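Local atomic coordinates of oligopeptide-binding protein AppA (Bacillus subtilis, PDB entry 1XOC), a protein that binds oligopeptides such as tetra- and pentapeptides outside the cell membrane and delivers them to an ABC-type permease able to replace Opp in sporulation and genetic competence. Residues E312-S316 with W317-K321; S467-Y470 with E471-Y474. All blocks are in the same frame, centred on the assembly; numbering follows the deposited sequence.

Interaction 1: E312-S316 with W317-K321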
loop_
_atom_site.group_PDB
_atom_site.type_symbol
_atom_site.label_atom_id
_atom_site.label_comp_id
_atom_site.label_asym_id
_atom_site.label_seq_id
_atom_site.Cartn_x
_atom_site.Cartn_y
_atom_site.Cartn_z
ATOM N N GLU A 312 -12.663 0.162 2.805
ATOM C CA GLU A 312 -12.581 0.353 1.353
ATOM C C GLU A 312 -12.649 1.842 1.073
ATOM O O GLU A 312 -13.206 2.603 1.850
ATOM C CB GLU A 312 -13.723 -0.370 0.647
ATOM C CG GLU A 312 -13.639 -0.344 -0.909
ATOM C CD GLU A 312 -12.266 -0.788 -1.456
ATOM O OE1 GLU A 312 -11.436 0.091 -1.792
ATOM O OE2 GLU A 312 -12.034 -2.022 -1.543
ATOM N N SER A 313 -12.046 2.260 -0.025
ATOM C CA SER A 313 -12.028 3.667 -0.387
ATOM C C SER A 313 -13.334 4.046 -1.079
ATOM O O SER A 313 -13.852 3.279 -1.910
ATOM C CB SER A 313 -10.910 3.907 -1.381
ATOM O OG SER A 313 -10.921 5.228 -1.816
ATOM N N PRO A 314 -13.870 5.249 -0.775
ATOM C CA PRO A 314 -15.003 5.790 -1.556
ATOM C C PRO A 314 -14.783 5.850 -3.064
ATOM O O PRO A 314 -15.764 5.944 -3.794
ATOM C CB PRO A 314 -15.192 7.190 -0.974
ATOM C CG PRO A 314 -14.640 7.074 0.426
ATOM C CD PRO A 314 -13.525 6.128 0.338
ATOM N N LEU A 315 -13.546 5.765 -3.533
ATOM C CA LEU A 315 -13.253 5.740 -4.958
ATOM C C LEU A 315 -13.636 4.410 -5.613
ATOM O O LEU A 315 -13.756 4.324 -6.834
ATOM C CB LEU A 315 -11.761 6.038 -5.232
ATOM C CG LEU A 315 -11.280 7.453 -4.888
ATOM C CD1 LEU A 315 -9.805 7.561 -5.112
ATOM C CD2 LEU A 315 -12.016 8.458 -5.742
ATOM N N SER A 316 -13.775 3.364 -4.811
ATOM C CA SER A 316 -13.969 2.037 -5.341
ATOM C C SER A 316 -15.395 1.854 -5.837
ATOM O O SER A 316 -16.367 2.245 -5.167
ATOM C CB SER A 316 -13.710 0.993 -4.278
ATOM O OG SER A 316 -14.018 -0.288 -4.798
ATOM N N TRP A 317 -15.533 1.167 -6.968
ATOM C CA TRP A 317 -16.855 0.779 -7.447
ATOM C C TRP A 317 -17.542 -0.161 -6.463
ATOM O O TRP A 317 -18.755 -0.338 -6.524
ATOM C CB TRP A 317 -16.799 0.126 -8.837
ATOM C CG TRP A 317 -15.912 -1.073 -8.955
ATOM C CD1 TRP A 317 -14.638 -1.081 -9.417
ATOM C CD2 TRP A 317 -16.226 -2.440 -8.639
ATOM N NE1 TRP A 317 -14.127 -2.339 -9.384
ATOM C CE2 TRP A 317 -15.090 -3.205 -8.946
ATOM C CE3 TRP A 317 -17.353 -3.090 -8.162
ATOM C CZ2 TRP A 317 -15.036 -4.589 -8.753
ATOM C CZ3 TRP A 317 -17.317 -4.476 -7.996
ATOM C CH2 TRP A 317 -16.165 -5.208 -8.290
ATOM N N ASN A 318 -16.784 -0.776 -5.564
ATOM C CA ASN A 318 -17.365 -1.710 -4.609
ATOM C C ASN A 318 -17.752 -1.059 -3.289
ATOM O O ASN A 318 -18.233 -1.737 -2.380
ATOM C CB ASN A 318 -16.371 -2.833 -4.334
ATOM C CG ASN A 318 -17.037 -4.103 -3.845
ATOM O OD1 ASN A 318 -18.140 -4.451 -4.262
ATOM N ND2 ASN A 318 -16.364 -4.803 -2.944
ATOM N N TYR A 319 -17.501 0.238 -3.155
ATOM C CA TYR A 319 -17.777 0.917 -1.909
ATOM C C TYR A 319 -19.283 0.918 -1.747
ATOM O O TYR A 319 -20.000 1.291 -2.685
ATOM C CB TYR A 319 -17.213 2.327 -1.925
ATOM C CG TYR A 319 -17.298 3.048 -0.582
ATOM C CD1 TYR A 319 -18.399 3.851 -0.273
ATOM C CD2 TYR A 319 -16.302 2.914 0.377
ATOM C CE1 TYR A 319 -18.475 4.509 0.951
ATOM C CE2 TYR A 319 -16.370 3.580 1.576
ATOM C CZ TYR A 319 -17.448 4.371 1.860
ATOM O OH TYR A 319 -17.503 5.028 3.085
ATOM N N PRO A 320 -19.775 0.466 -0.583
ATOM C CA PRO A 320 -21.203 0.275 -0.391
ATOM C C PRO A 320 -21.912 1.595 -0.153
ATOM O O PRO A 320 -21.740 2.202 0.896
ATOM C CB PRO A 320 -21.260 -0.629 0.835
ATOM C CG PRO A 320 -20.070 -0.280 1.598
ATOM C CD PRO A 320 -19.011 0.089 0.614
ATOM N N LYS A 321 -22.700 2.019 -1.127
ATOM C CA LYS A 321 -23.361 3.315 -1.099
ATOM C C LYS A 321 -24.467 3.418 -0.035
ATOM O O LYS A 321 -24.671 4.482 0.559
ATOM C CB LYS A 321 -23.944 3.591 -2.485
ATOM C CG LYS A 321 -24.308 5.042 -2.744
ATOM C CD LYS A 321 -23.968 5.455 -4.174
ATOM C CE LYS A 321 -22.457 5.500 -4.421
ATOM N NZ LYS A 321 -22.154 6.161 -5.725
HETATM O O HOH W 1 -13.052 1.780 -8.739
#
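Pro314 and Tyr319 meet where the loop folds back on itself through two consecutive type I beta turns, Ser313 to Ser316 and Ser316 to Tyr319, which share Ser316. The close-packed part is the phenol ring. The CA of Pro314 stands over one ring face, 3.9 Å from the Tyr319 centroid and 19° off the normal, which meets the CH-pi criterion. CD of Pro320 lies over the opposite face, offset toward the rim, so the ring is sandwiched between two prolines. At its edge, near the ring plane, Glu312 O comes to 3.3 Å from Tyr319 CE2. Tyr319 CG points away from its own backbone N (chi1 -172°), which swings the ring back under Pro314, and the two side chains run alongside each other. The first turn carries an ST turn, in which Ser313 OG accepts from Leu315 N. Tyr488 of strand 483-496 packs on both Pro314 and Tyr319.

The looser side is bridged by a water that links Leu315 O to Trp317 N, accepting from the latter at 3.1 Å. Trp317 adds little to the turn beyond its CB near Ser316; its indole instead packs on Pro425 and meets Arg463 in a cation-pi contact. Tyr319 N closes the second turn, donating to Ser316 O at 3.1 Å. Beside it, Ser316 OG accepts from Asn318 N at 2.9 Å, with an N-H...O angle of 159°.

Interaction 2: S467-Y470 with E471-Y474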
loop_
_atom_site.group_PDB
_atom_site.type_symbol
_atom_site.label_atom_id
_atom_site.label_comp_id
_atom_site.label_asym_id
_atom_site.label_seq_id
_atom_site.Cartn_x
_atom_site.Cartn_y
_atom_site.Cartn_z
ATOM N N SER A 467 -20.619 -6.978 -5.401
ATOM C CA SER A 467 -20.816 -5.875 -4.475
ATOM C C SER A 467 -21.917 -6.196 -3.461
ATOM O O SER A 467 -21.855 -5.784 -2.311
ATOM C CB SER A 467 -21.166 -4.594 -5.253
ATOM O OG SER A 467 -20.113 -4.224 -6.128
ATOM N N LYS A 468 -22.940 -6.934 -3.882
ATOM C CA LYS A 468 -24.049 -7.233 -2.978
ATOM C C LYS A 468 -23.600 -8.183 -1.881
ATOM O O LYS A 468 -23.898 -7.967 -0.715
ATOM C CB LYS A 468 -25.228 -7.828 -3.746
ATOM C CG LYS A 468 -26.547 -7.898 -2.958
ATOM C CD LYS A 468 -27.263 -6.544 -2.951
ATOM C CE LYS A 468 -28.203 -6.367 -1.754
ATOM N NZ LYS A 468 -28.121 -4.971 -1.191
ATOM N N GLU A 469 -22.866 -9.224 -2.255
ATOM C CA GLU A 469 -22.332 -10.171 -1.278
ATOM C C GLU A 469 -21.274 -9.520 -0.392
ATOM O O GLU A 469 -21.114 -9.895 0.775
ATOM C CB GLU A 469 -21.756 -11.405 -1.976
ATOM C CG GLU A 469 -22.844 -12.419 -2.359
ATOM C CD GLU A 469 -23.325 -13.255 -1.171
ATOM O OE1 GLU A 469 -22.462 -13.653 -0.348
ATOM O OE2 GLU A 469 -24.547 -13.528 -1.076
ATOM N N TYR A 470 -20.552 -8.538 -0.936
ATOM C CA TYR A 470 -19.565 -7.808 -0.140
ATOM C C TYR A 470 -20.180 -6.945 0.952
ATOM O O TYR A 470 -19.512 -6.649 1.931
ATOM C CB TYR A 470 -18.570 -7.013 -1.013
ATOM C CG TYR A 470 -17.192 -7.617 -0.903
ATOM C CD1 TYR A 470 -16.757 -8.591 -1.789
ATOM C CD2 TYR A 470 -16.354 -7.270 0.145
ATOM C CE1 TYR A 470 -15.505 -9.191 -1.651
ATOM C CE2 TYR A 470 -15.113 -7.861 0.291
ATOM C CZ TYR A 470 -14.679 -8.819 -0.610
ATOM O OH TYR A 470 -13.420 -9.423 -0.471
ATOM N N GLU A 471 -21.445 -6.560 0.833
ATOM C CA GLU A 471 -22.101 -5.862 1.951
ATOM C C GLU A 471 -22.003 -6.673 3.264
ATOM O O GLU A 471 -21.753 -6.120 4.334
ATOM C CB GLU A 471 -23.568 -5.575 1.629
ATOM C CG GLU A 471 -23.778 -4.527 0.546
ATOM C CD GLU A 471 -25.242 -4.387 0.107
ATOM O OE1 GLU A 471 -26.142 -5.067 0.674
ATOM O OE2 GLU A 471 -25.499 -3.590 -0.830
ATOM N N GLN A 472 -22.194 -7.986 3.169
ATOM C CA GLN A 472 -22.079 -8.861 4.329
ATOM C C GLN A 472 -20.672 -8.907 4.897
ATOM O O GLN A 472 -20.501 -9.008 6.096
ATOM C CB GLN A 472 -22.481 -10.286 3.972
ATOM C CG GLN A 472 -23.907 -10.442 3.564
ATOM C CD GLN A 472 -24.246 -11.890 3.295
ATOM O OE1 GLN A 472 -24.075 -12.746 4.167
ATOM N NE2 GLN A 472 -24.726 -12.178 2.086
ATOM N N ILE A 473 -19.668 -8.879 4.032
ATOM C CA ILE A 473 -18.269 -8.920 4.478
ATOM C C ILE A 473 -17.935 -7.630 5.226
ATOM O O ILE A 473 -17.362 -7.663 6.312
ATOM C CB ILE A 473 -17.314 -9.148 3.292
ATOM C CG1 ILE A 473 -17.472 -10.563 2.757
ATOM C CG2 ILE A 473 -15.864 -8.947 3.716
ATOM C CD1 ILE A 473 -16.898 -10.791 1.342
ATOM N N TYR A 474 -18.305 -6.496 4.650
ATOM C CA TYR A 474 -18.154 -5.213 5.329
ATOM C C TYR A 474 -18.833 -5.177 6.695
ATOM O O TYR A 474 -18.259 -4.674 7.653
ATOM C CB TYR A 474 -18.719 -4.106 4.452
ATOM C CG TYR A 474 -17.944 -3.859 3.186
ATOM C CD1 TYR A 474 -18.602 -3.516 2.021
ATOM C CD2 TYR A 474 -16.546 -3.914 3.161
ATOM C CE1 TYR A 474 -17.907 -3.266 0.867
ATOM C CE2 TYR A 474 -15.845 -3.671 2.006
ATOM C CZ TYR A 474 -16.531 -3.327 0.877
ATOM O OH TYR A 474 -15.861 -3.088 -0.270
#
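Lys468 and Glu471, three residues apart on helix 463-480, form the charged pair of this helical turn. The lysine chain bends at chi2 (81°) and again near its end, bringing NZ to 2.7 Å from Glu471 OE1 on the syn side of the carboxylate; a second, weak bond runs from NZ to OE2. Glu471 is extended beyond CG to meet it. One position further round the helix, Glu469 and Gln472 lie alongside each other, their carboxylate and amide planes 64° apart.

The apolar interactions gather round Tyr470. CD1 of Ile473 sits almost exactly over the middle of its ring, 3.5 Å from the centroid and 8° off the normal, a clear CH-pi contact. The Tyr474 ring approaches Tyr470 obliquely, with centroids 5.5 Å apart, and Tyr470 CD2 lies over a face of Tyr474.

Backbone hydrogen bonding varies along the turn. Tyr474 N to Tyr470 O is a straight i to i+4 bond of 3.0 Å, whereas Glu471 N divides itself between Lys468 O at 3.2 Å and a weak bond to Ser467 O.

Residues of helix 448-457 complete the buried side: Ala457 touches Tyr470, while Leu453 and Met454 touch Ile473. Tyr470 OH is bonded to Gln427 N, and Tyr474 packs on Glu312, so this helix lies between helix 448-457 and the loop ahead of helix 332-341.

Interactions 1 and 2 lie far apart in sequence but touch in space, with centres about 11 Å apart. Asn318 OD1 meets Ser467 OG at 2.7 Å, a probable hydrogen bond, and CD of Pro320 packs on CE1 of Tyr474 at 3.5 Å. Both are partly buried, yet interaction 2 lies farther from the centre of the chain, about 22 Å against 17 Å, and includes the exposed Lys468 and Gln472. Each uses a tyrosine face for a CH-pi contact, with a backbone CA as donor in the loop and an isoleucine methyl in the helix. Turn bonds, two serine hydroxyls and water organise 312-321; helical bonds and a salt bridge organise 467-474.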